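Local coordinates for GTP cyclohydrolase 1 type 2 homolog (Escherichia coli, Escherichia coli O157:H7, PDB 1NMO), which forms a toroidal homohexamer with a dinuclear metal site in each subunit and may take part in degrading radiation-damaged nucleotides, at residues Ile19-Gly31 against Ile61-Pro73. Residues are numbered along the deposited sequence; the frame is centred on the assembly and turned at random.
Sequences ISDYAPNGLQVEG and IVHHGYFWKGESP. With FE (Fe (III) ion), chain G; FE (Fe (III) ion), chain H.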
loop_
_atom_site.group_PDB
_atom_site.type_symbol
_atom_site.label_atom_id
_atom_site.label_comp_id
_atom_site.label_asym_id
_atom_site.label_seq_id
_atom_site.Cartn_x
_atom_site.Cartn_y
_atom_site.Cartn_z
ATOM N N ILE A 19 -10.055 38.551 30.046
ATOM C CA ILE A 19 -9.408 37.230 30.096
ATOM C C ILE A 19 -7.887 37.214 30.069
ATOM O O ILE A 19 -7.262 37.747 29.137
ATOM C CB ILE A 19 -9.979 36.346 28.963
ATOM C CG1 ILE A 19 -11.484 36.233 29.178
ATOM C CG2 ILE A 19 -9.462 34.912 29.057
ATOM C CD1 ILE A 19 -12.276 36.020 27.959
ATOM N N SER A 20 -7.273 36.596 31.084
ATOM C CA SER A 20 -5.820 36.594 31.124
ATOM C C SER A 20 -5.348 35.456 30.227
ATOM O O SER A 20 -5.794 34.304 30.379
ATOM C CB SER A 20 -5.303 36.396 32.548
ATOM O OG SER A 20 -5.004 35.007 32.705
ATOM N N ASP A 21 -4.424 35.785 29.326
ATOM C CA ASP A 21 -3.937 34.839 28.335
ATOM C C ASP A 21 -2.405 34.571 28.275
ATOM O O ASP A 21 -1.593 35.282 28.874
ATOM C CB ASP A 21 -4.422 35.378 27.002
ATOM C CG ASP A 21 -4.924 34.322 26.111
ATOM O OD1 ASP A 21 -4.307 33.223 26.084
ATOM O OD2 ASP A 21 -5.934 34.625 25.425
ATOM N N TYR A 22 -2.026 33.541 27.528
ATOM C CA TYR A 22 -0.612 33.174 27.315
ATOM C C TYR A 22 -0.083 34.056 26.143
ATOM O O TYR A 22 1.090 33.932 25.711
ATOM C CB TYR A 22 -0.497 31.701 26.878
ATOM C CG TYR A 22 -1.107 30.716 27.810
ATOM C CD1 TYR A 22 -0.391 30.275 28.937
ATOM C CD2 TYR A 22 -2.427 30.223 27.603
ATOM C CE1 TYR A 22 -0.958 29.360 29.863
ATOM C CE2 TYR A 22 -3.023 29.309 28.522
ATOM C CZ TYR A 22 -2.275 28.886 29.650
ATOM O OH TYR A 22 -2.797 28.030 30.599
ATOM N N ALA A 23 -0.945 34.896 25.576
ATOM C CA ALA A 23 -0.447 35.701 24.479
ATOM C C ALA A 23 -1.329 36.913 24.229
ATOM O O ALA A 23 -2.512 36.955 24.610
ATOM C CB ALA A 23 -0.281 34.838 23.210
ATOM N N PRO A 24 -0.754 37.958 23.633
ATOM C CA PRO A 24 -1.676 39.086 23.426
ATOM C C PRO A 24 -2.855 38.780 22.513
ATOM O O PRO A 24 -2.704 38.110 21.513
ATOM C CB PRO A 24 -0.787 40.167 22.817
ATOM C CG PRO A 24 0.404 39.332 22.150
ATOM C CD PRO A 24 0.641 38.291 23.244
ATOM N N ASN A 25 -4.031 39.284 22.860
ATOM C CA ASN A 25 -5.200 39.128 22.000
ATOM C C ASN A 25 -5.477 40.511 21.282
ATOM O O ASN A 25 -5.193 41.599 21.844
ATOM C CB ASN A 25 -6.395 38.622 22.837
ATOM C CG ASN A 25 -6.237 37.186 23.269
ATOM O OD1 ASN A 25 -6.049 36.268 22.400
ATOM N ND2 ASN A 25 -6.346 36.927 24.631
ATOM N N GLY A 26 -5.980 40.463 20.031
ATOM C CA GLY A 26 -6.259 41.695 19.294
ATOM C C GLY A 26 -5.358 41.851 18.072
ATOM O O GLY A 26 -5.005 40.832 17.435
ATOM N N LEU A 27 -4.957 43.098 17.756
ATOM C CA LEU A 27 -4.069 43.362 16.582
ATOM C C LEU A 27 -2.679 42.838 16.956
ATOM O O LEU A 27 -2.086 43.391 17.876
ATOM C CB LEU A 27 -3.877 44.864 16.388
ATOM C CG LEU A 27 -4.162 45.348 14.992
ATOM C CD1 LEU A 27 -3.508 46.682 14.805
ATOM C CD2 LEU A 27 -3.722 44.373 13.970
ATOM N N GLN A 28 -2.126 41.832 16.308
ATOM C CA GLN A 28 -0.786 41.480 16.764
ATOM C C GLN A 28 0.278 42.051 15.815
ATOM O O GLN A 28 1.439 42.223 16.190
ATOM C CB GLN A 28 -0.619 39.973 16.847
ATOM C CG GLN A 28 -1.633 39.306 17.791
ATOM C CD GLN A 28 -1.307 37.832 17.918
ATOM O OE1 GLN A 28 -0.492 37.301 17.140
ATOM N NE2 GLN A 28 -1.924 37.162 18.887
ATOM N N VAL A 29 -0.083 42.348 14.579
ATOM C CA VAL A 29 0.957 42.888 13.683
ATOM C C VAL A 29 0.177 43.885 12.892
ATOM O O VAL A 29 -0.718 43.525 12.152
ATOM C CB VAL A 29 1.552 41.806 12.748
ATOM C CG1 VAL A 29 2.728 42.410 11.952
ATOM C CG2 VAL A 29 2.043 40.569 13.609
ATOM N N GLU A 30 0.472 45.155 13.097
ATOM C CA GLU A 30 -0.225 46.216 12.389
ATOM C C GLU A 30 0.139 46.288 10.911
ATOM O O GLU A 30 1.290 46.091 10.540
ATOM C CB GLU A 30 0.129 47.541 13.023
ATOM C CG GLU A 30 -0.786 48.631 12.728
ATOM C CD GLU A 30 -0.209 49.953 13.193
ATOM O OE1 GLU A 30 0.710 49.933 14.084
ATOM O OE2 GLU A 30 -0.675 51.004 12.669
ATOM N N GLY A 31 -0.876 46.620 10.093
ATOM C CA GLY A 31 -0.740 46.784 8.649
ATOM C C GLY A 31 -1.535 48.009 8.152
ATOM O O GLY A 31 -1.606 49.023 8.874
ATOM N N ILE A 61 -7.158 36.902 10.444
ATOM C CA ILE A 61 -7.607 36.690 11.812
ATOM C C ILE A 61 -7.482 35.174 12.127
ATOM O O ILE A 61 -7.851 34.322 11.293
ATOM C CB ILE A 61 -9.045 37.172 12.017
ATOM C CG1 ILE A 61 -9.180 38.655 11.628
ATOM C CG2 ILE A 61 -9.391 36.920 13.478
ATOM C CD1 ILE A 61 -10.564 39.291 11.891
ATOM N N VAL A 62 -6.951 34.842 13.310
ATOM C CA VAL A 62 -6.684 33.464 13.671
ATOM C C VAL A 62 -6.908 33.132 15.122
ATOM O O VAL A 62 -7.104 34.045 15.917
ATOM C CB VAL A 62 -5.194 33.092 13.413
ATOM C CG1 VAL A 62 -4.845 33.176 11.941
ATOM C CG2 VAL A 62 -4.308 33.970 14.206
ATOM N N HIS A 63 -6.964 31.823 15.447
ATOM C CA HIS A 63 -7.087 31.405 16.829
ATOM C C HIS A 63 -5.691 31.373 17.472
ATOM O O HIS A 63 -5.569 31.674 18.662
ATOM C CB HIS A 63 -7.696 30.047 16.933
ATOM C CG HIS A 63 -7.867 29.546 18.343
ATOM N ND1 HIS A 63 -8.209 30.366 19.410
ATOM C CD2 HIS A 63 -7.736 28.288 18.856
ATOM C CE1 HIS A 63 -8.269 29.630 20.516
ATOM N NE2 HIS A 63 -7.979 28.364 20.212
ATOM N N HIS A 64 -4.662 30.998 16.682
ATOM C CA HIS A 64 -3.256 30.917 17.124
ATOM C C HIS A 64 -2.323 31.866 16.335
ATOM O O HIS A 64 -1.870 31.575 15.207
ATOM C CB HIS A 64 -2.697 29.510 16.942
ATOM C CG HIS A 64 -3.426 28.450 17.691
ATOM N ND1 HIS A 64 -4.263 27.549 17.068
ATOM C CD2 HIS A 64 -3.430 28.127 19.007
ATOM C CE1 HIS A 64 -4.740 26.712 17.965
ATOM N NE2 HIS A 64 -4.251 27.036 19.146
ATOM N N GLY A 65 -2.005 33.010 16.932
ATOM C CA GLY A 65 -1.148 33.971 16.244
ATOM C C GLY A 65 0.239 33.830 16.779
ATOM O O GLY A 65 0.696 32.698 16.941
ATOM N N TYR A 66 0.906 34.948 17.114
ATOM C CA TYR A 66 2.316 34.860 17.573
ATOM C C TYR A 66 2.583 35.428 18.978
ATOM O O TYR A 66 1.663 35.702 19.750
ATOM C CB TYR A 66 3.216 35.615 16.584
ATOM C CG TYR A 66 3.022 35.285 15.113
ATOM C CD1 TYR A 66 2.698 34.026 14.727
ATOM C CD2 TYR A 66 3.158 36.269 14.095
ATOM C CE1 TYR A 66 2.480 33.714 13.380
ATOM C CE2 TYR A 66 2.949 35.948 12.732
ATOM C CZ TYR A 66 2.595 34.654 12.403
ATOM O OH TYR A 66 2.265 34.219 11.113
ATOM N N PHE A 67 3.868 35.559 19.305
ATOM C CA PHE A 67 4.294 36.195 20.569
ATOM C C PHE A 67 3.808 35.508 21.826
ATOM O O PHE A 67 3.314 36.177 22.735
ATOM C CB PHE A 67 3.775 37.618 20.558
ATOM C CG PHE A 67 4.033 38.312 19.246
ATOM C CD1 PHE A 67 5.299 38.263 18.681
ATOM C CD2 PHE A 67 3.035 38.987 18.584
ATOM C CE1 PHE A 67 5.566 38.878 17.464
ATOM C CE2 PHE A 67 3.285 39.597 17.395
ATOM C CZ PHE A 67 4.579 39.535 16.834
ATOM N N TRP A 68 3.888 34.172 21.837
ATOM C CA TRP A 68 3.508 33.351 22.999
ATOM C C TRP A 68 4.496 33.614 24.163
ATOM O O TRP A 68 5.729 33.818 23.955
ATOM C CB TRP A 68 3.541 31.860 22.633
ATOM C CG TRP A 68 2.495 31.525 21.636
ATOM C CD1 TRP A 68 2.627 31.608 20.257
ATOM C CD2 TRP A 68 1.067 31.316 21.889
ATOM N NE1 TRP A 68 1.366 31.494 19.646
ATOM C CE2 TRP A 68 0.404 31.303 20.603
ATOM C CE3 TRP A 68 0.282 31.142 23.063
ATOM C CZ2 TRP A 68 -1.003 31.128 20.469
ATOM C CZ3 TRP A 68 -1.122 30.970 22.924
ATOM C CH2 TRP A 68 -1.743 30.963 21.632
ATOM N N LYS A 69 3.937 33.562 25.374
ATOM C CA LYS A 69 4.726 33.799 26.536
ATOM C C LYS A 69 5.877 32.798 26.606
ATOM O O LYS A 69 5.717 31.548 26.456
ATOM C CB LYS A 69 3.876 33.758 27.826
ATOM C CG LYS A 69 4.497 34.559 29.003
ATOM C CD LYS A 69 3.637 35.829 29.431
ATOM C CE LYS A 69 2.092 35.558 29.462
ATOM N NZ LYS A 69 1.579 34.640 30.568
ATOM N N GLY A 70 7.070 33.395 26.776
ATOM C CA GLY A 70 8.281 32.607 26.885
ATOM C C GLY A 70 9.068 32.268 25.634
ATOM O O GLY A 70 10.172 31.797 25.821
ATOM N N GLU A 71 8.547 32.465 24.416
ATOM C CA GLU A 71 9.349 32.138 23.238
ATOM C C GLU A 71 10.392 33.248 23.029
ATOM O O GLU A 71 10.277 34.330 23.624
ATOM C CB GLU A 71 8.463 31.980 21.978
ATOM C CG GLU A 71 7.576 33.227 21.537
ATOM C CD GLU A 71 6.756 32.960 20.247
ATOM O OE1 GLU A 71 6.233 31.805 20.116
ATOM O OE2 GLU A 71 6.633 33.883 19.373
ATOM N N SER A 72 11.425 32.985 22.228
ATOM C CA SER A 72 12.439 34.015 21.975
ATOM C C SER A 72 11.821 35.046 21.056
ATOM O O SER A 72 11.016 34.688 20.189
ATOM C CB SER A 72 13.697 33.446 21.284
ATOM O OG SER A 72 14.532 34.519 20.845
ATOM N N PRO A 73 12.174 36.342 21.259
ATOM C CA PRO A 73 11.737 37.547 20.522
ATOM C C PRO A 73 12.455 37.656 19.206
ATOM O O PRO A 73 11.976 38.292 18.252
ATOM C CB PRO A 73 12.182 38.706 21.420
ATOM C CG PRO A 73 12.358 38.110 22.751
ATOM C CD PRO A 73 12.930 36.735 22.478
HETATM FE FE FE G . -5.387 25.678 20.339
HETATM FE FE FE H . -7.833 26.669 22.086
HETATM O O HOH W 1 -1.131 34.520 19.586
HETATM O O HOH W 2 -8.059 25.407 24.084
#
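In this NIF3-family protein the loop Gly-65 to Lys-69, which follows strand 59-62 and the metal ligands His-63 and His-64, packs against Tyr-22 to Val-29, the segment leading into and along edge strand 26-29 of the five-stranded mixed sheet. Gln-28 and Tyr-66 make the central polar link. With its chain extended beyond CG, Gln-28 reaches across so that OE1 accepts the backbone N-H of Tyr-66 at 2.7 Å, almost straight (171°), in the carbonyl plane and on a lone pair. The other end of the same amide turns back to its own segment, where NE2 donates to Pro-24 O, and also to a water that in turn donates to Tyr-66 O. Both ends of the amide are thus engaged, which fixes its flip. Further along, the Lys-69 N to Tyr-22 O bond (2.9 Å) ties the backbones together where segment 61-73 enters a type II beta turn from Trp-68 to Glu-71. The rest of the contact is largely apolar. Ala-23 CB sits over one face of the Trp-68 indole, 4.0 Å from the centroid of the six-membered ring in a CH-pi contact, while NE1 of that indole donates to Gly-65 O, helping to set the ring's tilt. Gln-28 O and Val-29 CG2 come to the edge of the Phe-67 ring at CE2, and Pro-24 CG, also near the ring plane, packs against Phe-67 CB.

Just upstream, His-63 and His-64 bind different irons, and Glu-219 bridges the two; Asp-101 and His-215 complete the protein ligands. His-63 NE2 meets its iron in the ring plane at 2.5 Å, and His-64 NE2 lies 2.1 Å from the other.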